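PDB 4AKK: nitrate regulatory protein from Klebsiella oxytoca, which senses nitrate and nitrite and binds the leader RNA of the nasF operon to prevent transcription termination, switching on nitrate assimilation genes. Local coordinates for residues A[191-202]-A[226-237]. Numbering follows the deposited sequence.
Sequences SFMQGKELAGQE and RIDGQQPCFDSF
In the all-helical nitrate-sensing NIT region, Gly-195 packs against Gln-230 and Cys-233 where two antiparallel neighbours, helices 180-212 and 217-240, meet, their local axes approaching to 7.8 Å at a crossing angle of -156°. Cys-233 CB packs tightly on Gly-195 CA, 3.4 Å away, and the same CA lies over one face of the Phe-234 ring in a CH-pi contact. Leu-198, Gln-230 and Cys-233 interlock as knobs in the facing helix, CD1 of the leucine reaching the backbone of Gly-229. Toward one end, Phe-192 is the middle ring of an aromatic cluster: Phe-234 CE1 points at its face, while its own CD2 stands over the centre of the Phe-237 ring, 3.7 Å above its plane, both pairs being edge-to-face. Beside them Ser-236 OG donates to Ser-191 OG (2.8 Å), which also bonds Val-187 O. At the other end, Gln-230, its chain extended beyond CG (chi2 162°), carries NE2 across to Glu-202 OE1 in a nearly straight bond of 2.9 Å, and Arg-226 NE donates to Gln-201 OE1. Arg-289 joins both Glu-202 OE1 and Gln-230 OE1, and Arg-263 pairs with Glu-202 OE2. Leu-293 and Glu-297 of helix 277-312 touch Phe-192, whereas helix 341-358 touches Leu-198 and Ser-236.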
# COMPACT_ATOMS: atom_id res chain seq x y z
N SER A 191 -10.51 -8.67 5.03
CA SER A 191 -11.27 -7.48 4.66
C SER A 191 -12.64 -7.54 5.31
O SER A 191 -13.10 -6.56 5.88
CB SER A 191 -11.44 -7.36 3.15
OG SER A 191 -10.18 -7.33 2.50
N PHE A 192 -13.29 -8.69 5.20
CA PHE A 192 -14.62 -8.86 5.74
C PHE A 192 -14.61 -8.74 7.27
O PHE A 192 -15.45 -8.07 7.85
CB PHE A 192 -15.20 -10.21 5.31
CG PHE A 192 -16.64 -10.39 5.65
CD1 PHE A 192 -17.02 -10.82 6.92
CD2 PHE A 192 -17.63 -10.12 4.72
CE1 PHE A 192 -18.35 -10.99 7.24
CE2 PHE A 192 -18.97 -10.29 5.04
CZ PHE A 192 -19.32 -10.72 6.30
N MET A 193 -13.65 -9.41 7.91
CA MET A 193 -13.55 -9.41 9.36
C MET A 193 -13.37 -7.97 9.84
O MET A 193 -13.93 -7.56 10.87
CB MET A 193 -12.35 -10.26 9.83
CG MET A 193 -12.59 -11.78 9.85
SD MET A 193 -11.10 -12.77 10.18
CE MET A 193 -10.91 -12.49 11.93
N GLN A 194 -12.59 -7.21 9.10
CA GLN A 194 -12.27 -5.83 9.46
C GLN A 194 -13.49 -4.91 9.29
O GLN A 194 -13.75 -4.06 10.13
CB GLN A 194 -11.08 -5.33 8.65
CG GLN A 194 -10.50 -4.02 9.16
CD GLN A 194 -10.03 -4.11 10.60
OE1 GLN A 194 -10.64 -3.53 11.50
NE2 GLN A 194 -8.94 -4.83 10.82
N GLY A 195 -14.23 -5.09 8.21
CA GLY A 195 -15.45 -4.32 8.03
C GLY A 195 -16.44 -4.59 9.16
O GLY A 195 -17.13 -3.69 9.64
N LYS A 196 -16.50 -5.85 9.58
CA LYS A 196 -17.43 -6.32 10.61
C LYS A 196 -17.01 -5.76 11.96
O LYS A 196 -17.85 -5.41 12.78
CB LYS A 196 -17.42 -7.85 10.64
CG LYS A 196 -18.26 -8.50 11.71
CD LYS A 196 -18.36 -10.01 11.45
CE LYS A 196 -19.01 -10.75 12.61
NZ LYS A 196 -18.04 -11.03 13.71
N GLU A 197 -15.70 -5.68 12.19
CA GLU A 197 -15.20 -5.08 13.42
C GLU A 197 -15.61 -3.60 13.53
O GLU A 197 -16.02 -3.12 14.59
CB GLU A 197 -13.68 -5.22 13.52
CG GLU A 197 -13.03 -4.27 14.55
CD GLU A 197 -13.60 -4.40 15.97
OE1 GLU A 197 -14.45 -5.30 16.20
OE2 GLU A 197 -13.21 -3.61 16.86
N LEU A 198 -15.46 -2.89 12.42
CA LEU A 198 -15.79 -1.48 12.36
C LEU A 198 -17.30 -1.28 12.47
O LEU A 198 -17.74 -0.26 13.00
CB LEU A 198 -15.27 -0.85 11.07
CG LEU A 198 -13.73 -0.78 10.93
CD1 LEU A 198 -13.34 0.02 9.69
CD2 LEU A 198 -13.08 -0.18 12.15
N ALA A 199 -18.08 -2.23 11.95
CA ALA A 199 -19.53 -2.20 12.16
C ALA A 199 -19.83 -2.34 13.66
O ALA A 199 -20.69 -1.65 14.20
CB ALA A 199 -20.23 -3.30 11.36
N GLY A 200 -19.11 -3.25 14.32
CA GLY A 200 -19.18 -3.39 15.77
C GLY A 200 -18.80 -2.13 16.53
O GLY A 200 -19.43 -1.82 17.53
N GLN A 201 -17.78 -1.41 16.08
CA GLN A 201 -17.45 -0.13 16.70
C GLN A 201 -18.52 0.93 16.43
O GLN A 201 -18.81 1.74 17.31
CB GLN A 201 -16.06 0.36 16.26
CG GLN A 201 -14.96 -0.56 16.75
CD GLN A 201 -13.59 -0.11 16.31
OE1 GLN A 201 -13.39 1.05 15.95
NE2 GLN A 201 -12.62 -1.03 16.33
N GLU A 202 -19.11 0.91 15.23
CA GLU A 202 -20.30 1.73 14.96
C GLU A 202 -21.43 1.47 15.98
O GLU A 202 -22.08 2.41 16.45
CB GLU A 202 -20.84 1.45 13.55
CG GLU A 202 -22.09 2.27 13.18
CD GLU A 202 -22.75 1.78 11.89
OE1 GLU A 202 -22.10 1.03 11.13
OE2 GLU A 202 -23.93 2.15 11.64
N ARG A 226 -16.10 5.41 11.62
CA ARG A 226 -16.31 3.96 11.68
C ARG A 226 -17.19 3.53 10.52
O ARG A 226 -16.99 2.47 9.93
CB ARG A 226 -16.95 3.55 13.01
CG ARG A 226 -16.12 3.87 14.24
CD ARG A 226 -14.66 3.58 13.97
NE ARG A 226 -13.80 3.77 15.13
CZ ARG A 226 -13.30 4.94 15.52
NH1 ARG A 226 -13.62 6.06 14.88
NH2 ARG A 226 -12.51 4.99 16.58
N ILE A 227 -18.16 4.37 10.18
CA ILE A 227 -19.07 4.03 9.08
C ILE A 227 -18.39 4.12 7.71
O ILE A 227 -18.49 3.20 6.90
CB ILE A 227 -20.35 4.90 9.11
CG1 ILE A 227 -21.16 4.59 10.37
CG2 ILE A 227 -21.18 4.67 7.83
CD1 ILE A 227 -22.06 5.74 10.85
N ASP A 228 -17.69 5.21 7.45
CA ASP A 228 -16.95 5.36 6.19
C ASP A 228 -15.86 4.30 6.05
O ASP A 228 -15.58 3.84 4.96
CB ASP A 228 -16.33 6.75 6.10
CG ASP A 228 -17.37 7.85 5.98
OD1 ASP A 228 -18.51 7.55 5.56
OD2 ASP A 228 -17.03 9.01 6.31
N GLY A 229 -15.23 3.94 7.17
CA GLY A 229 -14.16 2.96 7.14
C GLY A 229 -14.60 1.59 6.65
O GLY A 229 -13.81 0.84 6.07
N GLN A 230 -15.87 1.26 6.89
CA GLN A 230 -16.43 0.00 6.43
C GLN A 230 -16.38 -0.15 4.91
O GLN A 230 -16.16 -1.25 4.39
CB GLN A 230 -17.87 -0.13 6.93
CG GLN A 230 -17.96 -0.31 8.44
CD GLN A 230 -19.34 -0.02 8.98
OE1 GLN A 230 -20.35 -0.32 8.33
NE2 GLN A 230 -19.40 0.56 10.17
N GLN A 231 -16.59 0.96 4.20
CA GLN A 231 -16.66 0.94 2.74
C GLN A 231 -15.48 0.24 2.07
O GLN A 231 -15.67 -0.72 1.33
CB GLN A 231 -16.82 2.36 2.17
CG GLN A 231 -18.26 2.85 2.08
CD GLN A 231 -19.04 2.23 0.92
OE1 GLN A 231 -18.34 1.55 0.02
NE2 GLN A 231 -20.26 2.37 0.86
N PRO A 232 -14.25 0.75 2.29
CA PRO A 232 -13.10 0.07 1.67
C PRO A 232 -12.93 -1.38 2.14
O PRO A 232 -12.44 -2.20 1.37
CB PRO A 232 -11.91 0.95 2.11
CG PRO A 232 -12.43 1.74 3.29
CD PRO A 232 -13.86 2.02 2.90
N CYS A 233 -13.35 -1.70 3.36
CA CYS A 233 -13.27 -3.08 3.84
C CYS A 233 -14.17 -4.01 3.02
O CYS A 233 -13.72 -5.07 2.56
CB CYS A 233 -13.64 -3.19 5.32
SG CYS A 233 -12.48 -2.34 6.43
N PHE A 234 -15.44 -3.64 2.85
CA PHE A 234 -16.39 -4.49 2.13
C PHE A 234 -16.21 -4.41 0.60
O PHE A 234 -16.50 -5.37 -0.10
CB PHE A 234 -17.85 -4.23 2.55
CG PHE A 234 -18.15 -4.61 3.99
CD1 PHE A 234 -18.01 -5.92 4.44
CD2 PHE A 234 -18.57 -3.65 4.90
CE1 PHE A 234 -18.28 -6.26 5.76
CE2 PHE A 234 -18.84 -3.98 6.25
CZ PHE A 234 -18.69 -5.30 6.67
N ASP A 235 -15.72 -3.28 0.10
CA ASP A 235 -15.35 -3.19 -1.31
C ASP A 235 -14.20 -4.13 -1.61
O ASP A 235 -14.21 -4.82 -2.62
CB ASP A 235 -14.97 -1.77 -1.71
CG ASP A 235 -16.16 -0.82 -1.72
OD1 ASP A 235 -17.30 -1.27 -1.48
OD2 ASP A 235 -15.95 0.39 -1.96
N SER A 236 -13.20 -4.16 -0.74
CA SER A 236 -12.13 -5.12 -0.89
C SER A 236 -12.64 -6.57 -0.83
O SER A 236 -12.27 -7.40 -1.67
CB SER A 236 -11.02 -4.87 0.13
OG SER A 236 -10.09 -5.94 0.12
N PHE A 237 -13.51 -6.87 0.13
CA PHE A 237 -14.09 -8.22 0.22
C PHE A 237 -14.80 -8.62 -1.08
O PHE A 237 -14.63 -9.74 -1.56
CB PHE A 237 -15.07 -8.36 1.40
CG PHE A 237 -16.07 -9.47 1.23
CD1 PHE A 237 -15.70 -10.80 1.43
CD2 PHE A 237 -17.37 -9.20 0.83
CE1 PHE A 237 -16.61 -11.83 1.25
CE2 PHE A 237 -18.29 -10.23 0.65
CZ PHE A 237 -17.91 -11.54 0.85